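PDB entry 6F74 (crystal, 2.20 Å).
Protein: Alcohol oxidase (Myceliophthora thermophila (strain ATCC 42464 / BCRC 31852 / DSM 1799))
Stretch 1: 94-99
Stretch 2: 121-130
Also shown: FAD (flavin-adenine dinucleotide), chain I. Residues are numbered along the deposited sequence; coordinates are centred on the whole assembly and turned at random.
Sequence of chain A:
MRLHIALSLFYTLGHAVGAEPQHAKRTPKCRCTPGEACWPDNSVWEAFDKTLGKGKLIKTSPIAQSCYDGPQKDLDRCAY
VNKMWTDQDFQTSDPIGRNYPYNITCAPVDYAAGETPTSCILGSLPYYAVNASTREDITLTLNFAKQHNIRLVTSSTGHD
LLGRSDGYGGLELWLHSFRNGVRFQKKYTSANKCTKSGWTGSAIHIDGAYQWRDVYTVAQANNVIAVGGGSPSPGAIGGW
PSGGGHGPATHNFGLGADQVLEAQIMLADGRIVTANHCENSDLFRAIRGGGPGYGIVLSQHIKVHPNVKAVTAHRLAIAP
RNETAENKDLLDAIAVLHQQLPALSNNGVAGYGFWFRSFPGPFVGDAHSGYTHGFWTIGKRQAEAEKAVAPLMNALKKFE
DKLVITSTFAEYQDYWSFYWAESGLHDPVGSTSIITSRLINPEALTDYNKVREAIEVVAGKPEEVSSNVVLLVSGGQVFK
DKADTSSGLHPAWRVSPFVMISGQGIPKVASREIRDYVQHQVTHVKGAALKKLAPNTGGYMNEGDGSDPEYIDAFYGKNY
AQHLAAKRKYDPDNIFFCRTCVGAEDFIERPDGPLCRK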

# COMPACT_ATOMS: atom_id res chain seq x y z
N ASP A 94 -16.34 -4.49 -7.35
CA ASP A 94 -17.44 -3.76 -6.74
C ASP A 94 -16.95 -2.36 -6.32
O ASP A 94 -15.81 -2.21 -5.86
CB ASP A 94 -17.89 -4.52 -5.50
CG ASP A 94 -19.20 -4.00 -4.96
OD1 ASP A 94 -19.22 -2.88 -4.37
OD2 ASP A 94 -20.22 -4.70 -5.15
N PRO A 95 -17.79 -1.32 -6.44
CA PRO A 95 -17.40 0.03 -6.04
C PRO A 95 -16.98 0.20 -4.59
O PRO A 95 -16.21 1.10 -4.31
CB PRO A 95 -18.66 0.86 -6.31
CG PRO A 95 -19.77 -0.10 -6.54
CD PRO A 95 -19.13 -1.32 -7.09
N ILE A 96 -17.51 -0.61 -3.68
CA ILE A 96 -17.07 -0.60 -2.29
C ILE A 96 -16.45 -1.96 -1.86
O ILE A 96 -16.45 -2.33 -0.69
CB ILE A 96 -18.16 -0.17 -1.32
CG1 ILE A 96 -19.38 -1.08 -1.44
CG2 ILE A 96 -18.57 1.27 -1.62
CD1 ILE A 96 -20.33 -0.98 -0.27
N GLY A 97 -15.90 -2.66 -2.84
CA GLY A 97 -15.12 -3.85 -2.56
C GLY A 97 -13.75 -3.44 -2.05
O GLY A 97 -13.12 -2.54 -2.64
N ARG A 98 -13.31 -4.09 -0.98
CA ARG A 98 -12.08 -3.76 -0.31
C ARG A 98 -11.19 -4.98 -0.11
O ARG A 98 -11.60 -5.97 0.49
CB ARG A 98 -12.41 -3.15 1.05
CG ARG A 98 -13.14 -1.81 0.93
CD ARG A 98 -12.21 -0.69 0.59
NE ARG A 98 -12.91 0.57 0.39
CZ ARG A 98 -13.55 0.95 -0.72
NH1 ARG A 98 -13.64 0.14 -1.77
NH2 ARG A 98 -14.20 2.12 -0.75
N ASN A 99 -9.97 -4.92 -0.64
CA ASN A 99 -9.02 -6.01 -0.44
C ASN A 99 -8.71 -6.21 1.06
O ASN A 99 -8.76 -7.30 1.57
CB ASN A 99 -7.74 -5.72 -1.19
CG ASN A 99 -7.76 -6.24 -2.60
OD1 ASN A 99 -6.95 -7.07 -2.94
ND2 ASN A 99 -8.68 -5.74 -3.43
N ILE A 121 -24.19 -3.73 8.27
CA ILE A 121 -24.35 -2.34 7.84
C ILE A 121 -23.24 -1.93 6.87
O ILE A 121 -22.20 -2.60 6.78
CB ILE A 121 -24.43 -1.36 9.02
CG1 ILE A 121 -23.13 -1.32 9.79
CG2 ILE A 121 -25.63 -1.71 9.90
CD1 ILE A 121 -23.05 -0.20 10.83
N LEU A 122 -23.48 -0.82 6.20
CA LEU A 122 -22.49 -0.22 5.31
C LEU A 122 -21.25 0.20 6.09
O LEU A 122 -20.10 -0.02 5.67
CB LEU A 122 -23.13 0.98 4.57
CG LEU A 122 -22.43 1.51 3.33
CD1 LEU A 122 -22.24 0.53 2.19
CD2 LEU A 122 -23.27 2.62 2.77
N GLY A 123 -21.50 0.80 7.26
CA GLY A 123 -20.44 1.32 8.10
C GLY A 123 -19.89 2.60 7.53
O GLY A 123 -20.63 3.55 7.22
N SER A 124 -18.57 2.63 7.41
CA SER A 124 -17.84 3.76 6.92
C SER A 124 -17.57 3.66 5.41
O SER A 124 -16.78 4.44 4.88
CB SER A 124 -16.54 3.87 7.70
OG SER A 124 -15.76 2.68 7.59
N LEU A 125 -18.20 2.73 4.72
CA LEU A 125 -18.06 2.65 3.28
C LEU A 125 -18.99 3.66 2.66
O LEU A 125 -20.05 3.91 3.21
CB LEU A 125 -18.37 1.24 2.77
CG LEU A 125 -17.44 0.12 3.23
CD1 LEU A 125 -17.90 -1.21 2.68
CD2 LEU A 125 -16.03 0.35 2.78
N PRO A 126 -18.61 4.25 1.50
CA PRO A 126 -19.45 5.20 0.78
C PRO A 126 -20.84 4.67 0.44
O PRO A 126 -21.02 3.49 0.13
CB PRO A 126 -18.68 5.44 -0.54
CG PRO A 126 -17.28 5.18 -0.18
CD PRO A 126 -17.32 4.05 0.81
N TYR A 127 -21.81 5.59 0.50
CA TYR A 127 -23.23 5.30 0.30
C TYR A 127 -23.63 5.36 -1.18
O TYR A 127 -24.51 4.62 -1.63
CB TYR A 127 -24.01 6.28 1.17
CG TYR A 127 -25.50 6.04 1.33
CD1 TYR A 127 -26.00 5.16 2.31
CD2 TYR A 127 -26.40 6.71 0.53
CE1 TYR A 127 -27.35 4.97 2.47
CE2 TYR A 127 -27.76 6.50 0.66
CZ TYR A 127 -28.23 5.66 1.64
OH TYR A 127 -29.59 5.51 1.72
N TYR A 128 -23.00 6.23 -1.94
CA TYR A 128 -23.15 6.24 -3.41
C TYR A 128 -21.78 6.21 -4.04
O TYR A 128 -20.83 6.71 -3.44
CB TYR A 128 -23.88 7.51 -3.90
CG TYR A 128 -25.38 7.50 -3.76
CD1 TYR A 128 -26.18 6.81 -4.67
CD2 TYR A 128 -26.00 8.20 -2.75
CE1 TYR A 128 -27.57 6.84 -4.57
CE2 TYR A 128 -27.37 8.23 -2.62
CZ TYR A 128 -28.17 7.54 -3.53
OH TYR A 128 -29.54 7.56 -3.38
N ALA A 129 -21.69 5.64 -5.22
CA ALA A 129 -20.50 5.75 -6.05
C ALA A 129 -20.87 6.17 -7.45
O ALA A 129 -21.92 5.78 -7.95
CB ALA A 129 -19.76 4.42 -6.09
N VAL A 130 -20.03 6.97 -8.09
CA VAL A 130 -20.14 7.25 -9.53
C VAL A 130 -19.08 6.42 -10.25
O VAL A 130 -17.88 6.57 -9.99
CB VAL A 130 -19.95 8.75 -9.80
CG1 VAL A 130 -19.88 9.03 -11.29
CG2 VAL A 130 -21.08 9.54 -9.16
PA FAD I . -7.21 2.96 -3.30
O1A FAD I . -7.85 2.33 -2.06
O2A FAD I . -8.06 3.01 -4.53
O5B FAD I . -6.75 4.41 -2.90
C5B FAD I . -5.75 4.57 -1.93
C4B FAD I . -5.69 6.02 -1.51
O4B FAD I . -5.30 6.77 -2.65
C3B FAD I . -6.99 6.64 -1.05
O3B FAD I . -6.67 7.69 -0.14
C2B FAD I . -7.56 7.28 -2.30
O2B FAD I . -8.33 8.46 -2.07
C1B FAD I . -6.31 7.69 -3.03
N9A FAD I . -6.38 7.69 -4.49
C8A FAD I . -6.48 6.62 -5.29
N7A FAD I . -6.49 6.98 -6.59
C5A FAD I . -6.38 8.31 -6.61
C6A FAD I . -6.31 9.30 -7.68
N6A FAD I . -6.37 8.85 -8.96
N1A FAD I . -6.21 10.61 -7.32
C2A FAD I . -6.16 10.98 -6.02
N3A FAD I . -6.19 10.11 -4.98
C4A FAD I . -6.30 8.78 -5.23
N1 FAD I . 2.19 -1.52 -1.85
C2 FAD I . 3.51 -1.62 -2.15
O2 FAD I . 4.25 -0.62 -1.95
N3 FAD I . 4.04 -2.74 -2.67
C4 FAD I . 3.31 -3.84 -2.91
O4 FAD I . 3.80 -4.89 -3.38
C4X FAD I . 1.86 -3.82 -2.59
N5 FAD I . 1.08 -4.90 -2.79
C5X FAD I . -0.24 -4.85 -2.50
C6 FAD I . -1.04 -5.97 -2.74
C7 FAD I . -2.40 -5.96 -2.48
C7M FAD I . -3.11 -7.26 -2.77
C8 FAD I . -3.04 -4.72 -1.94
C8M FAD I . -4.53 -4.61 -1.67
C9 FAD I . -2.24 -3.61 -1.68
C9A FAD I . -0.86 -3.61 -1.95
N10 FAD I . -0.02 -2.48 -1.73
C10 FAD I . 1.34 -2.57 -2.03
C1' FAD I . -0.51 -1.23 -1.10
C2' FAD I . -0.87 -0.06 -1.95
O2' FAD I . 0.34 0.63 -2.26
C3' FAD I . -1.77 0.89 -1.15
O3' FAD I . -2.88 0.19 -0.56
C4' FAD I . -2.27 2.05 -2.00
O4' FAD I . -3.09 2.91 -1.21
C5' FAD I . -3.04 1.54 -3.22
O5' FAD I . -3.49 2.63 -4.00
P FAD I . -4.82 2.33 -4.81
O1P FAD I . -4.69 1.03 -5.54
O2P FAD I . -5.13 3.58 -5.57
O3P FAD I . -5.85 2.13 -3.58

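Two turns set up this contact. In the first stretch, which has no regular helix or strand, a type I turn runs from Asp94 to Gly97 and is closed by the backbone bond from Gly97 N to Asp94 O at 3.1 Å. The side chain of Asp94 reinforces it: Ile96 N donates to Asp94 OD1 at 2.9 Å with a nearly straight N-H...O angle of 163°, so the backbone NH groups of both Ile96 and Gly97 are satisfied by Asp94. In the second stretch a type II' turn spans Leu122 to Leu125. Its backbone bond, Leu125 N to Leu122 O at 3.5 Å, is weak, and Gly123 takes up the positive phi of 75° that favours glycine. The chain then passes through Pro126 and enters a strand at Tyr128. Across the gap the backbones stay well apart, with the CA atoms of Pro95 and Ala129, and likewise those of Ile96 and Leu125, 6.5 Å from each other. No hydrogen bond crosses, so the two stretches meet through side-chain packing.

Ile96 is the centre of that packing, covered over 86 Å² by the other stretch. With chi1 at p and chi2 at t, the side chain places Ile96 CD1 3.5 Å from Leu122 CD1 and 3.8 Å from Leu125 CD1, bridging the first and last residues of the second turn. Leu122 sets its CA-to-CB bond sideways, yet the end of its side chain comes nearer and makes the contact. The other branch of Ile96 reaches Pro126, with Ile96 CG2 3.9 Å from Pro126 CD and 3.7 Å from the carbonyl Pro126 O. One beta-branched residue thus serves three neighbours.

Beside it, Pro95 CB rests 3.7 Å from Ala129 CB, a close fit between a compact ring and a methyl. In the strand the direction alternates: Ala129 points toward the first stretch, while Tyr128 and Val130 point away.

Arg98 adds a polar group to this apolar setting. Arg98 NE lies 3.9 Å from Leu125 CD2 and Arg98 NH2 4.0 Å from Pro126 CD, both approached obliquely. The guanidinium lies against carbon with all three nitrogens hydrogen-bonded: Arg98 NH1 donates to Gly97 O at 2.9 Å, and NE and NH2 are bonded elsewhere in the structure. Asn99 takes no part in the contact and instead meets the cofactor, Asn99 CB lying 3.4 Å from FAD C8M.

The rule to read here is that hydrogen bonds shape each stretch internally, while packing, mostly of apolar side chains and partly of the Arg98 guanidinium, joins them.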